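Local coordinates for lysyl-trna-dependent l-ysyl-phosphatidylgycerol synthase (Bacillus licheniformis, PDB 4V36), which transfers lysine from lysyl-tRNA to the membrane lipid phosphatidylglycerol, a modification linked to bacterial resistance, at residues S32-K40 against G180-Y190; N257-N265 against M289-K299. All blocks are in the same frame, centred on the assembly; numbering follows the deposited sequence.

Contact 1 (S32-K40 against G180-Y190); sequences SHLGFLGDK and GFSLGFFQEDY. With LYN (2,6-diamino-hexanoic acid amide), chain C.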
# COMPACT_ATOMS: atom_id res chain seq x y z
N SER A 32 2.76 5.97 4.51
CA SER A 32 2.45 7.20 5.24
C SER A 32 1.12 7.81 4.82
O SER A 32 0.37 8.33 5.65
CB SER A 32 3.57 8.22 5.05
OG SER A 32 4.80 7.72 5.53
N HIS A 33 0.82 7.75 3.52
CA HIS A 33 -0.38 8.38 2.98
C HIS A 33 -1.65 7.71 3.49
O HIS A 33 -2.72 8.31 3.49
CB HIS A 33 -0.35 8.35 1.45
CG HIS A 33 -1.40 9.20 0.81
ND1 HIS A 33 -2.51 8.68 0.19
CD2 HIS A 33 -1.51 10.55 0.70
CE1 HIS A 33 -3.26 9.66 -0.28
NE2 HIS A 33 -2.67 10.81 0.02
N LEU A 34 -1.53 6.46 3.93
CA LEU A 34 -2.68 5.70 4.42
C LEU A 34 -3.22 6.27 5.74
O LEU A 34 -4.29 5.86 6.20
CB LEU A 34 -2.31 4.23 4.60
CG LEU A 34 -2.08 3.47 3.30
CD1 LEU A 34 -1.69 2.03 3.57
CD2 LEU A 34 -3.33 3.53 2.42
N GLY A 35 -2.48 7.20 6.33
CA GLY A 35 -2.91 7.84 7.56
C GLY A 35 -4.09 8.78 7.34
O GLY A 35 -4.74 9.20 8.29
N PHE A 36 -4.36 9.11 6.08
CA PHE A 36 -5.47 10.00 5.75
C PHE A 36 -6.80 9.26 5.70
O PHE A 36 -7.84 9.86 5.42
CB PHE A 36 -5.21 10.71 4.42
CG PHE A 36 -4.07 11.69 4.46
CD1 PHE A 36 -4.18 12.88 5.16
CD2 PHE A 36 -2.88 11.42 3.81
CE1 PHE A 36 -3.14 13.78 5.20
CE2 PHE A 36 -1.83 12.31 3.84
CZ PHE A 36 -1.96 13.50 4.54
N LEU A 37 -6.76 7.96 5.96
CA LEU A 37 -7.98 7.15 6.01
C LEU A 37 -8.71 7.37 7.33
O LEU A 37 -9.91 7.11 7.43
CB LEU A 37 -7.65 5.67 5.82
CG LEU A 37 -7.17 5.24 4.43
CD1 LEU A 37 -6.81 3.76 4.43
CD2 LEU A 37 -8.23 5.54 3.38
N GLY A 38 -7.97 7.84 8.33
CA GLY A 38 -8.54 8.14 9.63
C GLY A 38 -8.91 6.91 10.44
O GLY A 38 -9.73 6.98 11.35
N ASP A 39 -8.30 5.77 10.10
CA ASP A 39 -8.59 4.52 10.79
C ASP A 39 -7.40 4.03 11.59
O ASP A 39 -7.36 2.88 12.04
CB ASP A 39 -9.03 3.45 9.79
CG ASP A 39 -7.95 3.11 8.78
OD1 ASP A 39 -7.03 3.94 8.59
OD2 ASP A 39 -8.01 2.01 8.19
N LYS A 40 -6.41 4.90 11.77
CA LYS A 40 -5.23 4.58 12.56
C LYS A 40 -4.89 5.72 13.51
O LYS A 40 -5.02 6.89 13.16
CB LYS A 40 -4.03 4.29 11.64
CG LYS A 40 -4.14 2.98 10.89
CD LYS A 40 -3.03 2.85 9.85
CE LYS A 40 -3.21 3.87 8.74
NZ LYS A 40 -4.50 3.69 8.03
N GLY A 180 -9.28 -2.16 4.97
CA GLY A 180 -8.65 -0.98 5.53
C GLY A 180 -7.26 -1.19 6.10
O GLY A 180 -6.55 -2.11 5.69
N PHE A 181 -6.89 -0.33 7.04
CA PHE A 181 -5.59 -0.34 7.69
C PHE A 181 -4.44 -0.19 6.70
O PHE A 181 -3.93 0.91 6.50
CB PHE A 181 -5.41 -1.62 8.51
CG PHE A 181 -4.14 -1.65 9.32
CD1 PHE A 181 -3.95 -0.77 10.37
CD2 PHE A 181 -3.13 -2.55 9.01
CE1 PHE A 181 -2.78 -0.79 11.11
CE2 PHE A 181 -1.96 -2.57 9.75
CZ PHE A 181 -1.79 -1.69 10.80
N SER A 182 -4.03 -1.30 6.08
CA SER A 182 -2.90 -1.29 5.15
C SER A 182 -3.36 -1.13 3.71
O SER A 182 -2.54 -1.02 2.80
CB SER A 182 -2.08 -2.57 5.30
OG SER A 182 -2.87 -3.70 4.99
N LEU A 183 -4.67 -1.14 3.50
CA LEU A 183 -5.24 -0.94 2.18
C LEU A 183 -6.16 0.28 2.18
O LEU A 183 -6.72 0.64 3.21
CB LEU A 183 -6.02 -2.18 1.72
CG LEU A 183 -5.22 -3.48 1.59
CD1 LEU A 183 -6.14 -4.65 1.26
CD2 LEU A 183 -4.13 -3.35 0.55
N GLY A 184 -6.30 0.91 1.02
CA GLY A 184 -7.17 2.06 0.91
C GLY A 184 -8.59 1.67 0.58
O GLY A 184 -8.86 0.56 0.13
N PHE A 185 -9.51 2.60 0.81
CA PHE A 185 -10.91 2.40 0.44
C PHE A 185 -11.50 3.71 -0.08
O PHE A 185 -10.85 4.75 -0.03
CB PHE A 185 -11.72 1.88 1.64
CG PHE A 185 -11.52 2.65 2.91
CD1 PHE A 185 -12.27 3.78 3.18
CD2 PHE A 185 -10.58 2.24 3.85
CE1 PHE A 185 -12.09 4.49 4.35
CE2 PHE A 185 -10.40 2.94 5.02
CZ PHE A 185 -11.15 4.07 5.28
N PHE A 186 -12.72 3.64 -0.58
CA PHE A 186 -13.36 4.81 -1.17
C PHE A 186 -13.88 5.77 -0.10
O PHE A 186 -15.02 5.65 0.35
CB PHE A 186 -14.51 4.38 -2.09
CG PHE A 186 -14.92 5.43 -3.08
CD1 PHE A 186 -15.77 6.46 -2.71
CD2 PHE A 186 -14.46 5.39 -4.39
CE1 PHE A 186 -16.15 7.44 -3.62
CE2 PHE A 186 -14.84 6.36 -5.30
CZ PHE A 186 -15.68 7.38 -4.92
N GLN A 187 -13.03 6.71 0.30
CA GLN A 187 -13.44 7.79 1.19
C GLN A 187 -13.17 9.13 0.52
O GLN A 187 -12.07 9.37 0.03
CB GLN A 187 -12.73 7.71 2.54
CG GLN A 187 -13.17 8.80 3.51
CD GLN A 187 -12.19 9.00 4.65
OE1 GLN A 187 -11.24 9.77 4.53
NE2 GLN A 187 -12.43 8.31 5.76
N GLU A 188 -14.18 9.99 0.52
CA GLU A 188 -14.10 11.27 -0.18
C GLU A 188 -12.99 12.17 0.34
O GLU A 188 -12.26 12.77 -0.44
CB GLU A 188 -15.46 11.97 -0.10
CG GLU A 188 -16.59 11.15 -0.70
CD GLU A 188 -17.96 11.67 -0.32
OE1 GLU A 188 -18.04 12.66 0.43
OE2 GLU A 188 -18.96 11.08 -0.78
N ASP A 189 -12.86 12.26 1.67
CA ASP A 189 -11.77 13.02 2.28
C ASP A 189 -10.41 12.52 1.80
O ASP A 189 -9.54 13.30 1.42
CB ASP A 189 -11.84 12.93 3.81
CG ASP A 189 -12.77 13.96 4.41
OD1 ASP A 189 -12.81 15.10 3.91
OD2 ASP A 189 -13.46 13.62 5.40
N TYR A 190 -10.25 11.20 1.82
CA TYR A 190 -9.01 10.55 1.40
C TYR A 190 -8.71 10.80 -0.07
O TYR A 190 -7.56 11.04 -0.45
CB TYR A 190 -9.10 9.05 1.67
CG TYR A 190 -7.94 8.23 1.16
CD1 TYR A 190 -6.66 8.40 1.68
CD2 TYR A 190 -8.12 7.28 0.16
CE1 TYR A 190 -5.60 7.65 1.21
CE2 TYR A 190 -7.06 6.53 -0.31
CZ TYR A 190 -5.80 6.72 0.22
OH TYR A 190 -4.75 5.97 -0.25
N LYN C . -8.39 -1.18 -5.01
CA LYN C . -8.58 -1.31 -3.57
CB LYN C . -9.25 -2.64 -3.26
CG LYN C . -9.41 -2.87 -1.76
CD LYN C . -10.63 -3.73 -1.47
CE LYN C . -10.51 -5.12 -2.10
NZ LYN C . -11.74 -5.90 -1.81
C LYN C . -7.25 -1.22 -2.87
O LYN C . -6.29 -1.80 -3.34
NT LYN C . -7.16 -0.48 -1.76
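The Tyr190 and Phe185 rings each turn one face to the same methyl group, Leu37 CD2, which sits 3.6 Å from the centroid of the Tyr190 ring and 3.9 Å from that of the Phe185 ring, two CH-pi contacts made nearly along the ring normals. At the edge of Tyr190, in its plane, lies Phe36 CB, while the His33 ring meets it obliquely, the planes at 48°; Tyr190 OH in turn lies in the plane of the His33 ring, at its edge. This buried contact joins the short 3-10 turn 33-36, ahead of edge strand 41-44, to the loop leading into helix 188-191, within a domain of the acetyltransferase (GNAT-like) clan. With chi1 at 174°, the Tyr190 side chain swings away from its own amide nitrogen and its ring reaches Leu37; its hydroxyl bonds to Asp224 of the ligand pocket. Gly184, on the same loop, turns its carbonyl to the bound lysine amide. Leu37 CD1 rests on Leu183 O.

At the type II' turn Gly180-Leu183, Asp39 and Lys40 together hold the backbone of Phe181. Phe181 N gives a 2.8 Å hydrogen bond to Asp39 OD2, approaching nearly along the C-O axis. Lys40, bent at its last two torsions, brings NZ to Asp39 OD1 as a salt bridge, to Leu34 O, and to a lone pair of Phe181 O in the carbonyl plane, NZ to O 3.2 Å.

Contact 2 (N257-N265 against M289-K299); sequences NMGMAPLSN and MYSFSGLRSFK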
# COMPACT_ATOMS: atom_id res chain seq x y z
N ASN A 257 6.02 1.84 -7.75
CA ASN A 257 5.74 0.76 -6.82
C ASN A 257 4.41 0.10 -7.17
O ASN A 257 3.35 0.70 -7.01
CB ASN A 257 5.72 1.28 -5.38
CG ASN A 257 5.78 0.17 -4.35
OD1 ASN A 257 5.39 -0.97 -4.61
ND2 ASN A 257 6.28 0.49 -3.16
N MET A 258 4.47 -1.14 -7.65
CA MET A 258 3.26 -1.86 -8.05
C MET A 258 2.59 -2.55 -6.87
O MET A 258 1.63 -3.30 -7.04
CB MET A 258 3.58 -2.88 -9.14
CG MET A 258 4.04 -2.28 -10.45
SD MET A 258 4.11 -3.51 -11.76
CE MET A 258 2.39 -4.00 -11.85
N GLY A 259 3.10 -2.31 -5.67
CA GLY A 259 2.55 -2.92 -4.47
C GLY A 259 3.21 -4.25 -4.16
O GLY A 259 4.04 -4.74 -4.93
N MET A 260 2.83 -4.85 -3.04
CA MET A 260 3.45 -6.08 -2.59
C MET A 260 2.93 -7.30 -3.35
O MET A 260 1.76 -7.36 -3.73
CB MET A 260 3.23 -6.27 -1.08
CG MET A 260 4.15 -7.30 -0.45
SD MET A 260 4.04 -7.34 1.35
CE MET A 260 2.37 -7.94 1.57
N ALA A 261 3.82 -8.26 -3.57
CA ALA A 261 3.46 -9.52 -4.20
C ALA A 261 3.91 -10.67 -3.30
O ALA A 261 4.85 -10.52 -2.52
CB ALA A 261 4.09 -9.63 -5.58
N PRO A 262 3.23 -11.83 -3.40
CA PRO A 262 3.65 -12.98 -2.60
C PRO A 262 5.05 -13.46 -2.97
O PRO A 262 5.48 -13.28 -4.11
CB PRO A 262 2.60 -14.05 -2.93
CG PRO A 262 2.05 -13.64 -4.25
CD PRO A 262 2.06 -12.14 -4.23
N LEU A 263 5.75 -14.06 -2.01
CA LEU A 263 7.08 -14.58 -2.26
C LEU A 263 7.03 -15.77 -3.22
O LEU A 263 6.00 -16.44 -3.34
CB LEU A 263 7.75 -15.01 -0.95
CG LEU A 263 7.96 -13.92 0.11
CD1 LEU A 263 8.50 -14.55 1.39
CD2 LEU A 263 8.91 -12.86 -0.41
N SER A 264 8.14 -16.02 -3.90
CA SER A 264 8.26 -17.22 -4.72
C SER A 264 8.54 -18.42 -3.82
O SER A 264 8.66 -18.27 -2.60
CB SER A 264 9.36 -17.06 -5.77
OG SER A 264 10.59 -16.74 -5.16
N ASN A 265 8.67 -19.60 -4.41
CA ASN A 265 8.94 -20.81 -3.64
C ASN A 265 10.40 -20.92 -3.22
O ASN A 265 10.87 -22.01 -2.87
CB ASN A 265 8.53 -22.05 -4.43
CG ASN A 265 9.29 -22.19 -5.73
OD1 ASN A 265 10.41 -22.70 -5.76
ND2 ASN A 265 8.69 -21.74 -6.83
N MET A 289 -3.21 -8.87 1.60
CA MET A 289 -1.90 -8.23 1.61
C MET A 289 -1.37 -7.90 0.22
O MET A 289 -0.43 -7.12 0.07
CB MET A 289 -0.89 -9.11 2.34
CG MET A 289 -1.30 -9.50 3.75
SD MET A 289 0.11 -10.02 4.75
CE MET A 289 1.04 -10.98 3.56
N TYR A 290 -1.98 -8.48 -0.81
CA TYR A 290 -1.49 -8.31 -2.17
C TYR A 290 -2.52 -7.62 -3.05
O TYR A 290 -3.52 -8.22 -3.45
CB TYR A 290 -1.10 -9.67 -2.75
CG TYR A 290 -0.30 -10.51 -1.79
CD1 TYR A 290 0.98 -10.13 -1.41
CD2 TYR A 290 -0.82 -11.68 -1.26
CE1 TYR A 290 1.72 -10.90 -0.53
CE2 TYR A 290 -0.09 -12.45 -0.37
CZ TYR A 290 1.18 -12.06 -0.01
OH TYR A 290 1.91 -12.82 0.87
N SER A 291 -2.27 -6.35 -3.36
CA SER A 291 -3.20 -5.54 -4.13
C SER A 291 -3.20 -5.89 -5.62
O SER A 291 -2.31 -6.59 -6.10
CB SER A 291 -2.87 -4.05 -3.95
OG SER A 291 -1.51 -3.79 -4.27
N PHE A 292 -4.22 -5.41 -6.32
CA PHE A 292 -4.38 -5.62 -7.76
C PHE A 292 -4.49 -7.10 -8.12
O PHE A 292 -5.57 -7.58 -8.44
CB PHE A 292 -3.23 -4.97 -8.53
CG PHE A 292 -2.84 -3.62 -8.00
CD1 PHE A 292 -3.74 -2.57 -8.02
CD2 PHE A 292 -1.58 -3.40 -7.48
CE1 PHE A 292 -3.39 -1.33 -7.53
CE2 PHE A 292 -1.22 -2.16 -6.99
CZ PHE A 292 -2.13 -1.12 -7.02
N SER A 293 -3.37 -7.80 -8.06
CA SER A 293 -3.36 -9.23 -8.36
C SER A 293 -2.59 -10.01 -7.31
O SER A 293 -1.51 -9.59 -6.87
CB SER A 293 -2.77 -9.48 -9.75
OG SER A 293 -2.84 -10.86 -10.09
N GLY A 294 -3.14 -11.15 -6.90
CA GLY A 294 -2.48 -12.01 -5.93
C GLY A 294 -1.43 -12.87 -6.58
O GLY A 294 -0.76 -13.67 -5.92
N LEU A 295 -1.27 -12.71 -7.89
CA LEU A 295 -0.28 -13.47 -8.65
C LEU A 295 1.02 -12.69 -8.78
O LEU A 295 1.04 -11.57 -9.31
CB LEU A 295 -0.82 -13.82 -10.04
CG LEU A 295 -2.09 -14.68 -10.07
CD1 LEU A 295 -2.52 -14.94 -11.50
CD2 LEU A 295 -1.87 -15.99 -9.32
N ARG A 296 2.11 -13.28 -8.30
CA ARG A 296 3.44 -12.69 -8.41
C ARG A 296 3.83 -12.53 -9.88
O ARG A 296 4.51 -11.57 -10.24
CB ARG A 296 4.46 -13.55 -7.67
CG ARG A 296 5.90 -13.07 -7.79
CD ARG A 296 6.85 -14.04 -7.08
NE ARG A 296 8.25 -13.66 -7.23
CZ ARG A 296 8.92 -12.92 -6.36
NH1 ARG A 296 8.32 -12.47 -5.27
NH2 ARG A 296 10.19 -12.63 -6.58
N SER A 297 3.37 -13.46 -10.71
CA SER A 297 3.69 -13.46 -12.13
C SER A 297 3.13 -12.24 -12.85
O SER A 297 3.69 -11.79 -13.85
CB SER A 297 3.16 -14.74 -12.79
OG SER A 297 1.75 -14.81 -12.69
N PHE A 298 2.02 -11.71 -12.34
CA PHE A 298 1.40 -10.52 -12.93
C PHE A 298 2.35 -9.33 -12.87
O PHE A 298 2.48 -8.58 -13.83
CB PHE A 298 0.09 -10.19 -12.22
CG PHE A 298 -0.58 -8.94 -12.73
CD1 PHE A 298 -1.39 -8.98 -13.85
CD2 PHE A 298 -0.39 -7.72 -12.09
CE1 PHE A 298 -2.00 -7.84 -14.33
CE2 PHE A 298 -1.00 -6.58 -12.56
CZ PHE A 298 -1.80 -6.63 -13.68
N LYS A 299 3.01 -9.16 -11.73
CA LYS A 299 3.94 -8.06 -11.53
C LYS A 299 5.32 -8.39 -12.09
O LYS A 299 6.06 -7.50 -12.51
CB LYS A 299 4.05 -7.71 -10.05
CG LYS A 299 2.73 -7.40 -9.38
CD LYS A 299 2.93 -6.97 -7.93
CE LYS A 299 1.61 -6.70 -7.24
NZ LYS A 299 0.80 -5.69 -7.97
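Met258 O takes a 2.7 Å hydrogen bond from Lys299 NZ, the donor tilted 32° from the carbonyl plane, and the same oxygen lies in the plane of the Phe292 ring at its edge, 3.1 Å from Phe292 CE2. Lys299 runs extended as far as CE and bends only at chi4 (-56°), a turn that brings NZ to the carbonyl while CD packs 3.7 Å from Ala261 CB. Gly259 N is held by Asn257 OD1 in an Asx turn. The contact sets strand 255-261, inside the mixed sheet, and the residues that follow it against the loop that enters helix 296-300. Here Tyr290 is layered: Met289 CB covers one face over its centre, Pro262 CD lies on the opposite face in a CH-pi contact, and Met260 O is at the edge in plane; the Tyr290 hydroxyl is hydrogen-bonded to Leu115 O. Met260 CE tucks in beside Met289 CB, 3.5 Å away. Farther along, the extended Arg296 side chain places NH1 3.2 Å from Pro262 O, a fairly straight bond (162°) close to the guanidinium plane. Ser264 CB lies over one face of that group, toward the rim, and Glu117 forms a salt bridge with NH1.

Contacts 1 and 2 follow one another along the chain and lie on opposite sides of its centre, their own centres about 21 Å apart and their nearest atoms about 5 Å apart without touching. The bound lysine amide relates them. In contact 1, Gly184 O accepts a hydrogen bond from the ligand's amide nitrogen NT, 2.7 Å away; in contact 2, the nearest atoms of the Ser291 side chain and the ligand are about 4 Å apart. Segments 180-190 and 289-299 therefore both approach this molecule, which is consistent with a lysine-binding pocket for the transferred group. Asp224, another pocket residue, also bonds weakly to Gly184 N of contact 1.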